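Local coordinates for protein neural-cadherin (Drosophila melanogaster, PDB 3UBF) that mediates calcium-dependent, preferentially homophilic cell-cell adhesion through its extracellular cadherin repeats, three of which make up this fragment, at residues G152-D157 with G161-R166; A115-N120 with T125-L130; A132-P135 with N140-Y143; I234-K239 with L288-T293. All blocks are in the same frame, centred on the assembly; numbering follows the deposited sequence.

Interaction 1 of 4, residues G152-D157 with G161-R166. With ZN (zinc ion), chain D.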
loop_
_atom_site.group_PDB
_atom_site.type_symbol
_atom_site.label_atom_id
_atom_site.label_comp_id
_atom_site.label_asym_id
_atom_site.label_seq_id
_atom_site.Cartn_x
_atom_site.Cartn_y
_atom_site.Cartn_z
ATOM N N GLY A 152 23.737 9.235 12.403
ATOM C CA GLY A 152 23.295 8.465 13.554
ATOM C C GLY A 152 22.405 9.210 14.518
ATOM O O GLY A 152 22.464 8.961 15.716
ATOM N N ARG A 153 21.577 10.115 14.007
ATOM C CA ARG A 153 20.721 10.926 14.863
ATOM C C ARG A 153 19.295 10.386 14.960
ATOM O O ARG A 153 18.459 10.924 15.685
ATOM C CB ARG A 153 20.711 12.388 14.409
ATOM C CG ARG A 153 22.071 13.110 14.437
ATOM C CD ARG A 153 22.822 12.992 15.780
ATOM N NE ARG A 153 21.956 13.256 16.928
ATOM C CZ ARG A 153 21.655 14.467 17.386
ATOM N NH1 ARG A 153 22.156 15.554 16.804
ATOM N NH2 ARG A 153 20.844 14.585 18.430
ATOM N N PHE A 154 19.015 9.311 14.240
ATOM C CA PHE A 154 17.683 8.745 14.261
ATOM C C PHE A 154 17.772 7.249 14.175
ATOM O O PHE A 154 18.705 6.697 13.567
ATOM C CB PHE A 154 16.826 9.282 13.103
ATOM C CG PHE A 154 16.592 10.757 13.163
ATOM C CD1 PHE A 154 17.476 11.641 12.542
ATOM C CD2 PHE A 154 15.509 11.269 13.853
ATOM C CE1 PHE A 154 17.287 13.015 12.612
ATOM C CE2 PHE A 154 15.302 12.647 13.920
ATOM C CZ PHE A 154 16.193 13.527 13.295
ATOM N N GLU A 155 16.800 6.600 14.803
ATOM C CA GLU A 155 16.593 5.160 14.639
ATOM C C GLU A 155 15.105 4.890 14.575
ATOM O O GLU A 155 14.299 5.726 14.973
ATOM C CB GLU A 155 17.286 4.357 15.749
ATOM C CG GLU A 155 18.771 4.104 15.476
ATOM C CD GLU A 155 19.530 3.583 16.675
ATOM O OE1 GLU A 155 18.984 3.593 17.798
ATOM O OE2 GLU A 155 20.699 3.184 16.513
ATOM N N VAL A 156 14.747 3.740 14.026
ATOM C CA VAL A 156 13.343 3.397 13.803
ATOM C C VAL A 156 13.002 2.174 14.621
ATOM O O VAL A 156 13.787 1.242 14.716
ATOM C CB VAL A 156 13.028 3.120 12.297
ATOM C CG1 VAL A 156 13.908 1.997 11.767
ATOM C CG2 VAL A 156 11.563 2.759 12.111
ATOM N N ASP A 157 11.830 2.209 15.234
ATOM C CA ASP A 157 11.300 1.074 15.936
ATOM C C ASP A 157 10.794 0.086 14.877
ATOM O O ASP A 157 9.939 0.426 14.068
ATOM C CB ASP A 157 10.173 1.559 16.837
ATOM C CG ASP A 157 9.647 0.498 17.731
ATOM O OD1 ASP A 157 9.414 -0.631 17.265
ATOM O OD2 ASP A 157 9.440 0.791 18.922
ATOM N N GLY A 161 7.210 1.341 13.800
ATOM C CA GLY A 161 7.584 2.218 12.685
ATOM C C GLY A 161 7.960 3.628 13.138
ATOM O O GLY A 161 8.330 4.470 12.312
ATOM N N VAL A 162 7.890 3.884 14.447
ATOM C CA VAL A 162 8.178 5.206 14.984
ATOM C C VAL A 162 9.663 5.527 14.788
ATOM O O VAL A 162 10.539 4.697 15.084
ATOM C CB VAL A 162 7.753 5.325 16.471
ATOM C CG1 VAL A 162 8.085 6.678 17.016
ATOM C CG2 VAL A 162 6.241 5.066 16.622
ATOM N N VAL A 163 9.935 6.715 14.252
ATOM C CA VAL A 163 11.293 7.194 14.066
ATOM C C VAL A 163 11.582 8.138 15.213
ATOM O O VAL A 163 10.833 9.101 15.434
ATOM C CB VAL A 163 11.458 7.927 12.713
ATOM C CG1 VAL A 163 12.894 8.391 12.526
ATOM C CG2 VAL A 163 11.038 7.013 11.549
ATOM N N ARG A 164 12.659 7.851 15.943
ATOM C CA ARG A 164 12.994 8.563 17.171
ATOM C C ARG A 164 14.419 9.127 17.153
ATOM O O ARG A 164 15.342 8.462 16.671
ATOM C CB ARG A 164 12.845 7.634 18.370
ATOM C CG ARG A 164 11.420 7.296 18.730
ATOM C CD ARG A 164 11.396 6.425 19.960
ATOM N NE ARG A 164 10.045 6.125 20.423
ATOM C CZ ARG A 164 9.402 4.975 20.200
ATOM N NH1 ARG A 164 9.968 3.993 19.499
ATOM N NH2 ARG A 164 8.180 4.813 20.675
ATOM N N THR A 165 14.590 10.338 17.688
ATOM C CA THR A 165 15.886 10.964 17.759
ATOM C C THR A 165 16.785 10.187 18.699
ATOM O O THR A 165 16.314 9.624 19.694
ATOM C CB THR A 165 15.792 12.411 18.298
ATOM O OG1 THR A 165 15.246 12.415 19.619
ATOM C CG2 THR A 165 14.921 13.262 17.418
ATOM N N ARG A 166 18.078 10.144 18.407
ATOM C CA ARG A 166 19.011 9.668 19.422
ATOM C C ARG A 166 20.122 10.691 19.647
ATOM O O ARG A 166 20.343 11.576 18.800
ATOM C CB ARG A 166 19.536 8.252 19.126
ATOM C CG ARG A 166 20.468 8.142 17.961
ATOM C CD ARG A 166 20.767 6.692 17.583
ATOM N NE ARG A 166 21.716 6.035 18.487
ATOM C CZ ARG A 166 23.041 6.080 18.343
ATOM N NH1 ARG A 166 23.587 6.764 17.342
ATOM N NH2 ARG A 166 23.825 5.436 19.192
HETATM ZN ZN ZN D . 8.477 -0.116 20.193
HETATM O O HOH W 1 6.764 2.764 19.399
#

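Interaction 2 of 4, residues A115-N120 with T125-L130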
loop_
_atom_site.group_PDB
_atom_site.type_symbol
_atom_site.label_atom_id
_atom_site.label_comp_id
_atom_site.label_asym_id
_atom_site.label_seq_id
_atom_site.Cartn_x
_atom_site.Cartn_y
_atom_site.Cartn_z
ATOM N N ALA A 115 9.151 15.153 7.496
ATOM C CA ALA A 115 8.969 15.457 8.891
ATOM C C ALA A 115 9.845 16.657 9.227
ATOM O O ALA A 115 10.678 17.092 8.421
ATOM C CB ALA A 115 9.376 14.278 9.738
ATOM N N VAL A 116 9.642 17.193 10.426
ATOM C CA VAL A 116 10.571 18.151 11.018
ATOM C C VAL A 116 11.051 17.596 12.349
ATOM O O VAL A 116 10.367 16.776 12.974
ATOM C CB VAL A 116 9.912 19.516 11.246
ATOM C CG1 VAL A 116 9.702 20.232 9.913
ATOM C CG2 VAL A 116 8.593 19.358 12.021
ATOM N N VAL A 117 12.223 18.036 12.788
ATOM C CA VAL A 117 12.674 17.713 14.137
ATOM C C VAL A 117 12.931 18.985 14.936
ATOM O O VAL A 117 13.686 19.860 14.509
ATOM C CB VAL A 117 13.926 16.807 14.134
ATOM C CG1 VAL A 117 15.089 17.465 13.383
ATOM C CG2 VAL A 117 14.330 16.465 15.558
ATOM N N GLN A 118 12.288 19.071 16.095
ATOM C CA GLN A 118 12.512 20.125 17.082
ATOM C C GLN A 118 14.025 20.329 17.254
ATOM O O GLN A 118 14.780 19.353 17.287
ATOM C CB GLN A 118 11.894 19.661 18.397
ATOM C CG GLN A 118 11.081 20.685 19.165
ATOM C CD GLN A 118 11.078 20.403 20.682
ATOM O OE1 GLN A 118 10.881 19.257 21.130
ATOM N NE2 GLN A 118 11.304 21.447 21.472
ATOM N N LEU A 119 14.480 21.579 17.347
ATOM C CA LEU A 119 15.922 21.833 17.391
ATOM C C LEU A 119 16.621 21.267 18.621
ATOM O O LEU A 119 17.767 20.832 18.549
ATOM C CB LEU A 119 16.234 23.323 17.260
ATOM C CG LEU A 119 15.849 23.952 15.922
ATOM C CD1 LEU A 119 16.388 25.366 15.819
ATOM C CD2 LEU A 119 16.324 23.072 14.742
ATOM N N ASN A 120 15.935 21.282 19.752
ATOM C CA ASN A 120 16.508 20.777 20.985
ATOM C C ASN A 120 15.837 19.481 21.369
ATOM O O ASN A 120 15.695 19.185 22.548
ATOM C CB ASN A 120 16.342 21.804 22.102
ATOM C CG ASN A 120 14.892 22.205 22.308
ATOM O OD1 ASN A 120 14.013 21.844 21.503
ATOM N ND2 ASN A 120 14.626 22.966 23.383
ATOM N N THR A 125 12.816 11.224 21.060
ATOM C CA THR A 125 11.721 12.007 20.556
ATOM C C THR A 125 11.276 11.402 19.235
ATOM O O THR A 125 12.076 11.291 18.304
ATOM C CB THR A 125 12.175 13.457 20.373
ATOM O OG1 THR A 125 12.495 13.977 21.669
ATOM C CG2 THR A 125 11.094 14.306 19.710
ATOM N N PRO A 126 10.003 10.992 19.162
ATOM C CA PRO A 126 9.429 10.511 17.914
ATOM C C PRO A 126 9.226 11.684 16.954
ATOM O O PRO A 126 8.739 12.730 17.361
ATOM C CB PRO A 126 8.092 9.914 18.355
ATOM C CG PRO A 126 7.733 10.639 19.598
ATOM C CD PRO A 126 9.010 11.058 20.248
ATOM N N VAL A 127 9.635 11.510 15.702
ATOM C CA VAL A 127 9.543 12.580 14.717
ATOM C C VAL A 127 8.623 12.185 13.572
ATOM O O VAL A 127 8.126 13.040 12.838
ATOM C CB VAL A 127 10.927 12.944 14.149
ATOM C CG1 VAL A 127 11.843 13.436 15.259
ATOM C CG2 VAL A 127 11.538 11.749 13.434
ATOM N N PHE A 128 8.398 10.884 13.424
ATOM C CA PHE A 128 7.521 10.379 12.357
ATOM C C PHE A 128 7.278 8.903 12.568
ATOM O O PHE A 128 8.121 8.192 13.116
ATOM C CB PHE A 128 8.417 10.583 11.133
ATOM C CG PHE A 128 7.713 10.365 9.824
ATOM C CD1 PHE A 128 6.950 11.384 9.250
ATOM C CD2 PHE A 128 7.841 9.163 9.150
ATOM C CE1 PHE A 128 6.307 11.199 8.035
ATOM C CE2 PHE A 128 7.216 8.974 7.931
ATOM C CZ PHE A 128 6.438 9.992 7.375
ATOM N N THR A 129 6.121 8.444 12.100
ATOM C CA THR A 129 5.713 7.059 12.242
ATOM C C THR A 129 5.544 6.468 10.852
ATOM O O THR A 129 4.586 6.797 10.135
ATOM C CB THR A 129 4.383 6.962 13.012
ATOM O OG1 THR A 129 4.520 7.627 14.272
ATOM C CG2 THR A 129 3.984 5.517 13.258
ATOM N N LEU A 130 6.483 5.610 10.469
ATOM C CA LEU A 130 6.346 4.840 9.244
ATOM C C LEU A 130 5.137 3.933 9.357
ATOM O O LEU A 130 4.947 3.283 10.391
ATOM C CB LEU A 130 7.591 3.992 9.000
ATOM C CG LEU A 130 8.919 4.741 8.943
ATOM C CD1 LEU A 130 10.033 3.720 8.930
ATOM C CD2 LEU A 130 8.982 5.683 7.716
#

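Interaction 3 of 4, residues A132-P135 with N140-Y143. With ZN (zinc ion), chain G; ZN (zinc ion), chain C.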
loop_
_atom_site.group_PDB
_atom_site.type_symbol
_atom_site.label_atom_id
_atom_site.label_comp_id
_atom_site.label_asym_id
_atom_site.label_seq_id
_atom_site.Cartn_x
_atom_site.Cartn_y
_atom_site.Cartn_z
ATOM N N ALA A 132 3.343 1.089 6.860
ATOM C CA ALA A 132 3.130 0.306 5.659
ATOM C C ALA A 132 1.932 -0.619 5.864
ATOM O O ALA A 132 1.565 -0.947 6.994
ATOM C CB ALA A 132 4.366 -0.492 5.340
ATOM N N ARG A 133 1.327 -1.033 4.761
ATOM C CA ARG A 133 0.234 -1.977 4.778
ATOM C C ARG A 133 0.624 -3.166 3.927
ATOM O O ARG A 133 1.083 -2.997 2.792
ATOM C CB ARG A 133 -1.018 -1.317 4.207
ATOM C CG ARG A 133 -2.228 -2.209 4.104
ATOM C CD ARG A 133 -3.361 -1.466 3.394
ATOM N NE ARG A 133 -3.875 -0.351 4.193
ATOM C CZ ARG A 133 -4.464 0.737 3.690
ATOM N NH1 ARG A 133 -4.905 1.696 4.505
ATOM N NH2 ARG A 133 -4.599 0.873 2.374
ATOM N N ASP A 134 0.472 -4.358 4.489
ATOM C CA ASP A 134 0.569 -5.597 3.731
ATOM C C ASP A 134 -0.856 -5.961 3.359
ATOM O O ASP A 134 -1.696 -6.133 4.240
ATOM C CB ASP A 134 1.226 -6.711 4.560
ATOM C CG ASP A 134 1.652 -7.911 3.716
ATOM O OD1 ASP A 134 0.846 -8.429 2.918
ATOM O OD2 ASP A 134 2.807 -8.365 3.865
ATOM N N PRO A 135 -1.146 -6.045 2.043
ATOM C CA PRO A 135 -2.494 -6.457 1.620
ATOM C C PRO A 135 -2.860 -7.827 2.170
ATOM O O PRO A 135 -4.050 -8.145 2.273
ATOM C CB PRO A 135 -2.418 -6.470 0.080
ATOM C CG PRO A 135 -0.966 -6.393 -0.262
ATOM C CD PRO A 135 -0.303 -5.665 0.892
ATOM N N ASN A 140 3.195 -10.137 8.996
ATOM C CA ASN A 140 3.743 -9.149 9.888
ATOM C C ASN A 140 4.929 -8.503 9.225
ATOM O O ASN A 140 5.650 -9.158 8.480
ATOM C CB ASN A 140 4.106 -9.772 11.234
ATOM C CG ASN A 140 2.884 -10.308 11.956
ATOM O OD1 ASN A 140 1.992 -9.537 12.347
ATOM N ND2 ASN A 140 2.812 -11.638 12.110
ATOM N N ILE A 141 5.109 -7.211 9.476
ATOM C CA ILE A 141 6.159 -6.453 8.827
ATOM C C ILE A 141 7.096 -5.803 9.833
ATOM O O ILE A 141 6.691 -5.455 10.957
ATOM C CB ILE A 141 5.589 -5.383 7.858
ATOM C CG1 ILE A 141 4.761 -4.337 8.609
ATOM C CG2 ILE A 141 4.792 -6.035 6.724
ATOM C CD1 ILE A 141 4.159 -3.263 7.698
ATOM N N HIS A 142 8.356 -5.668 9.433
ATOM C CA HIS A 142 9.349 -4.974 10.242
ATOM C C HIS A 142 9.872 -3.771 9.479
ATOM O O HIS A 142 10.244 -3.878 8.309
ATOM C CB HIS A 142 10.520 -5.880 10.613
ATOM C CG HIS A 142 10.169 -6.980 11.559
ATOM N ND1 HIS A 142 11.083 -7.930 11.958
ATOM C CD2 HIS A 142 9.000 -7.308 12.162
ATOM C CE1 HIS A 142 10.499 -8.786 12.779
ATOM N NE2 HIS A 142 9.233 -8.434 12.918
ATOM N N TYR A 143 9.895 -2.629 10.149
ATOM C CA TYR A 143 10.459 -1.424 9.588
ATOM C C TYR A 143 11.921 -1.312 9.973
ATOM O O TYR A 143 12.298 -1.639 11.091
ATOM C CB TYR A 143 9.715 -0.208 10.118
ATOM C CG TYR A 143 8.225 -0.226 9.896
ATOM C CD1 TYR A 143 7.372 -0.825 10.824
ATOM C CD2 TYR A 143 7.661 0.374 8.772
ATOM C CE1 TYR A 143 6.008 -0.829 10.638
ATOM C CE2 TYR A 143 6.295 0.375 8.585
ATOM C CZ TYR A 143 5.483 -0.233 9.520
ATOM O OH TYR A 143 4.130 -0.246 9.341
HETATM ZN ZN ZN G . 3.268 -9.704 2.960
HETATM ZN ZN ZN C . 13.186 -7.270 11.979
#

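Interaction 4 of 4, residues I234-K239 with L288-T293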
loop_
_atom_site.group_PDB
_atom_site.type_symbol
_atom_site.label_atom_id
_atom_site.label_comp_id
_atom_site.label_asym_id
_atom_site.label_seq_id
_atom_site.Cartn_x
_atom_site.Cartn_y
_atom_site.Cartn_z
ATOM N N ILE A 234 -12.332 20.733 -7.268
ATOM C CA ILE A 234 -11.276 19.931 -6.676
ATOM C C ILE A 234 -10.913 20.520 -5.321
ATOM O O ILE A 234 -11.015 21.739 -5.124
ATOM C CB ILE A 234 -10.040 19.809 -7.635
ATOM C CG1 ILE A 234 -8.976 18.858 -7.062
ATOM C CG2 ILE A 234 -9.481 21.178 -7.998
ATOM C CD1 ILE A 234 -8.051 18.271 -8.106
ATOM N N SER A 235 -10.534 19.651 -4.387
ATOM C CA SER A 235 -10.036 20.086 -3.087
ATOM C C SER A 235 -8.538 19.925 -3.043
ATOM O O SER A 235 -8.007 18.858 -3.336
ATOM C CB SER A 235 -10.652 19.278 -1.943
ATOM O OG SER A 235 -11.809 19.917 -1.442
ATOM N N ILE A 236 -7.858 20.992 -2.667
ATOM C CA ILE A 236 -6.422 20.946 -2.520
ATOM C C ILE A 236 -6.068 21.110 -1.051
ATOM O O ILE A 236 -6.643 21.945 -0.345
ATOM C CB ILE A 236 -5.755 21.986 -3.422
ATOM C CG1 ILE A 236 -5.822 21.495 -4.863
ATOM C CG2 ILE A 236 -4.312 22.191 -3.042
ATOM C CD1 ILE A 236 -6.171 22.561 -5.822
ATOM N N LYS A 237 -5.152 20.279 -0.575
ATOM C CA LYS A 237 -4.747 20.375 0.810
ATOM C C LYS A 237 -3.241 20.268 0.938
ATOM O O LYS A 237 -2.601 19.465 0.253
ATOM C CB LYS A 237 -5.442 19.314 1.666
ATOM C CG LYS A 237 -5.587 19.737 3.110
ATOM C CD LYS A 237 -6.302 18.692 3.948
ATOM C CE LYS A 237 -5.317 17.914 4.815
ATOM N NZ LYS A 237 -5.979 17.299 6.007
ATOM N N ALA A 238 -2.688 21.104 1.809
ATOM C CA ALA A 238 -1.278 21.052 2.132
ATOM C C ALA A 238 -1.129 20.820 3.621
ATOM O O ALA A 238 -1.958 21.253 4.423
ATOM C CB ALA A 238 -0.572 22.310 1.700
ATOM N N LYS A 239 -0.082 20.097 3.978
ATOM C CA LYS A 239 0.174 19.771 5.352
ATOM C C LYS A 239 1.113 20.836 5.869
ATOM O O LYS A 239 2.116 21.154 5.225
ATOM C CB LYS A 239 0.824 18.395 5.438
ATOM C CG LYS A 239 1.244 18.009 6.823
ATOM C CD LYS A 239 1.912 16.673 6.830
ATOM C CE LYS A 239 2.293 16.327 8.230
ATOM N NZ LYS A 239 2.437 14.863 8.377
ATOM N N LEU A 288 -3.036 26.012 -13.816
ATOM C CA LEU A 288 -3.155 26.885 -12.672
ATOM C C LEU A 288 -2.083 26.521 -11.669
ATOM O O LEU A 288 -1.593 25.385 -11.649
ATOM C CB LEU A 288 -4.542 26.736 -12.040
ATOM C CG LEU A 288 -5.752 26.859 -12.985
ATOM C CD1 LEU A 288 -6.983 26.201 -12.379
ATOM C CD2 LEU A 288 -6.041 28.323 -13.341
ATOM N N ILE A 289 -1.697 27.489 -10.853
ATOM C CA ILE A 289 -0.794 27.213 -9.765
ATOM C C ILE A 289 -1.495 27.582 -8.478
ATOM O O ILE A 289 -1.934 28.733 -8.296
ATOM C CB ILE A 289 0.538 27.970 -9.888
ATOM C CG1 ILE A 289 1.296 27.516 -11.129
ATOM C CG2 ILE A 289 1.399 27.726 -8.649
ATOM C CD1 ILE A 289 2.576 28.305 -11.399
ATOM N N VAL A 290 -1.610 26.591 -7.598
ATOM C CA VAL A 290 -2.082 26.821 -6.244
ATOM C C VAL A 290 -0.894 27.029 -5.310
ATOM O O VAL A 290 0.089 26.271 -5.337
ATOM C CB VAL A 290 -2.987 25.675 -5.733
ATOM C CG1 VAL A 290 -3.442 25.957 -4.282
ATOM C CG2 VAL A 290 -4.199 25.505 -6.656
ATOM N N THR A 291 -0.984 28.068 -4.493
ATOM C CA THR A 291 0.026 28.318 -3.479
ATOM C C THR A 291 -0.564 28.101 -2.093
ATOM O O THR A 291 -1.675 28.548 -1.817
ATOM C CB THR A 291 0.607 29.722 -3.628
ATOM O OG1 THR A 291 1.114 29.861 -4.957
ATOM C CG2 THR A 291 1.751 29.970 -2.625
ATOM N N ALA A 292 0.174 27.370 -1.253
ATOM C CA ALA A 292 -0.129 27.241 0.174
ATOM C C ALA A 292 0.802 28.142 0.980
ATOM O O ALA A 292 2.017 28.003 0.915
ATOM C CB ALA A 292 0.006 25.798 0.639
ATOM N N THR A 293 0.223 29.050 1.753
ATOM C CA THR A 293 1.001 30.007 2.519
ATOM C C THR A 293 0.701 29.879 4.000
ATOM O O THR A 293 -0.453 29.889 4.410
ATOM C CB THR A 293 0.708 31.435 2.041
ATOM O OG1 THR A 293 0.905 31.492 0.624
ATOM C CG2 THR A 293 1.615 32.448 2.718
#

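Interaction 1 of 4, residues G152-D157 with G161-R166
The carbonyl oxygen of R166 is gripped from the side by one guanidinium: R153 NE reaches R166 O at 3.0 Å and R153 NH2 at 3.1 Å. That oxygen lies in the guanidinium plane, and the R153 chain gets there by bending at chi2 (-51°) and chi3 (-47°). NH2 also donates to D169 O, and F171 makes a cation-pi contact. A leucine in place of R153 would probably leave R166 O without both these donors and D169 O without one. Strands 154-156 and 162-165 form an antiparallel beta hairpin at the edge of one sheet of the middle cadherin repeat, E155 and R164 being its hydrogen-bonded pair. F154 and T165 are a non-hydrogen-bonded pair, and T165 CG2 lies 3.6 Å from F154 CE2 on the face that carries V156 and V163. Beyond the strand end R166 NH1 donates to G152 O (3.0 Å) on a lone pair, while E155 OE2 sits over one face of the R166 guanidinium, a long salt bridge of charge alone. Near the turn, D157 OD2 binds a zinc ion at 1.8 Å and takes R164 NH1 on its anti lone pair at 3.3 Å; D157 OD1 accepts from R159 N and S160 N.

Interaction 2 of 4, residues A115-N120 with T125-L130
V127 meets V117 first: its CG1 lies 3.9 Å from V117 CG2, the two side chains running alongside each other and pointing the same way. Each methyl is placed by its torsion. CG1 of V127 stands opposite the carbonyl carbon (chi1 -61°), whereas CG2 of V117 is turned away from its own backbone N. V127 CB also approaches V116 O, at 4.0 Å. V127 O lies 3.6 Å from A115 CB, a van der Waals contact. One residue on, F128 swings its ring out with CG anti to the backbone N (chi1 -170°), and CD1 meets the same A115 CB at 3.8 Å; the methyl approaches the ring obliquely. A115 CB thus meets V127 O and the F128 ring on the same side. No hydrogen bond joins segments 115-120 and 125-130, although their strands run antiparallel, at 169°, with axes 6.5 Å apart at the closest. Each strand takes its backbone partners elsewhere: A115 and V117 pair with strand 201-207, V127 and F128 with V163. I205 adds to the apolar cluster by touching A115, V117 and V127. This is side-chain packing between the two sheets of the Greek-key beta sandwich of a cadherin repeat.

Interaction 3 of 4, residues A132-P135 with N140-Y143
A132 and I141 bury the most surface here: I141 CD1 rests on A132 CB (3.6 Å) and against A132 O (3.5 Å). I141 extends this far because CG1 stands between the backbone N and the carbonyl carbon (chi1 63°) and the chain then runs straight on to CD1 (chi2 -179°). Y143 comes next, reaching across with its hydroxyl end. A132 N donates to Y143 OH at 2.9 Å, almost straight at 172°, from the edge of the ring and near its plane, while A132 CB rests 3.9 Å from Y143 CE2. A phenylalanine in place of Y143 would probably keep the ring contact with A132 CB but leave the A132 N-H without this acceptor. Strands 126-133 and 141-149 belong to the two different sheets of the middle cadherin repeat's beta sandwich, so the tyrosine ties the sheets together by a side-chain-to-backbone bond; A183 touches both A132 and Y143. Toward the loop, I141 CG2 passes 4.2 Å from D134 OD2; D134 binds a zinc ion together with H139 and D185. D134 OD1 accepts from D136 N. H142 ND1 holds a second zinc ion at 2.2 Å, with E158 as the other protein ligand.

Interaction 4 of 4, residues I234-K239 with L288-T293
I236 and V290 meet with both branches of each side chain. The delta methyl of I236, CD1, comes to 3.6 Å from V290 CG2, and I236 CG2 lies 4.1 Å from V290 CG1, so the two residues interlock at an oblique angle. In I236, CG1 is set opposite the carbonyl carbon (chi1 -74°) and carries CD1 toward the valine, while CG2 is the branch facing away from the backbone N. The chi2 of 138° falls short of the fully extended value, turning CD1 off a straight line with the chain. V290 offers its own pair of methyls, CG1 anti to its backbone N (chi1 179°) and CG2 beside that nitrogen. Strands 232-239 and 285-294 lie in the two facing sheets of the third cadherin repeat in this fragment, a beta sandwich, and all four touching residues are buried between them. Further along, the side chains shrink to single methyls: A238 CB meets A292 CB at 3.7 Å. The alpha carbons come closer with them, 6.6 Å between A238 CA and A292 CA against 8.2 Å between I236 CA and V290 CA. F214 touches I236, A238 and A292, and L305 packs on I236 from strand 300-310. The backbone N of A238 donates to the hydroxyl of Y248.

Interactions 1, 2 and 3 all belong to the middle cadherin repeat, whereas interaction 4 lies in the next one, its centre about 31 Å from that of interaction 1. Interaction 1 joins neighbouring strands within one sheet, by backbone hydrogen bonds with charged groups on its outer face; the others bridge two sheets through side chains. Interactions 2 and 3 share strand 126-133, and L130 of one packs on Y143 of the other. The same strand pairs with the hairpin of interaction 1, V163 with V127 and F128. Interaction 4 is wholly buried and apolar, interaction 2 partly buried and apolar, while interaction 3 adds a tyrosine bond and, like interaction 1, zinc at its margin.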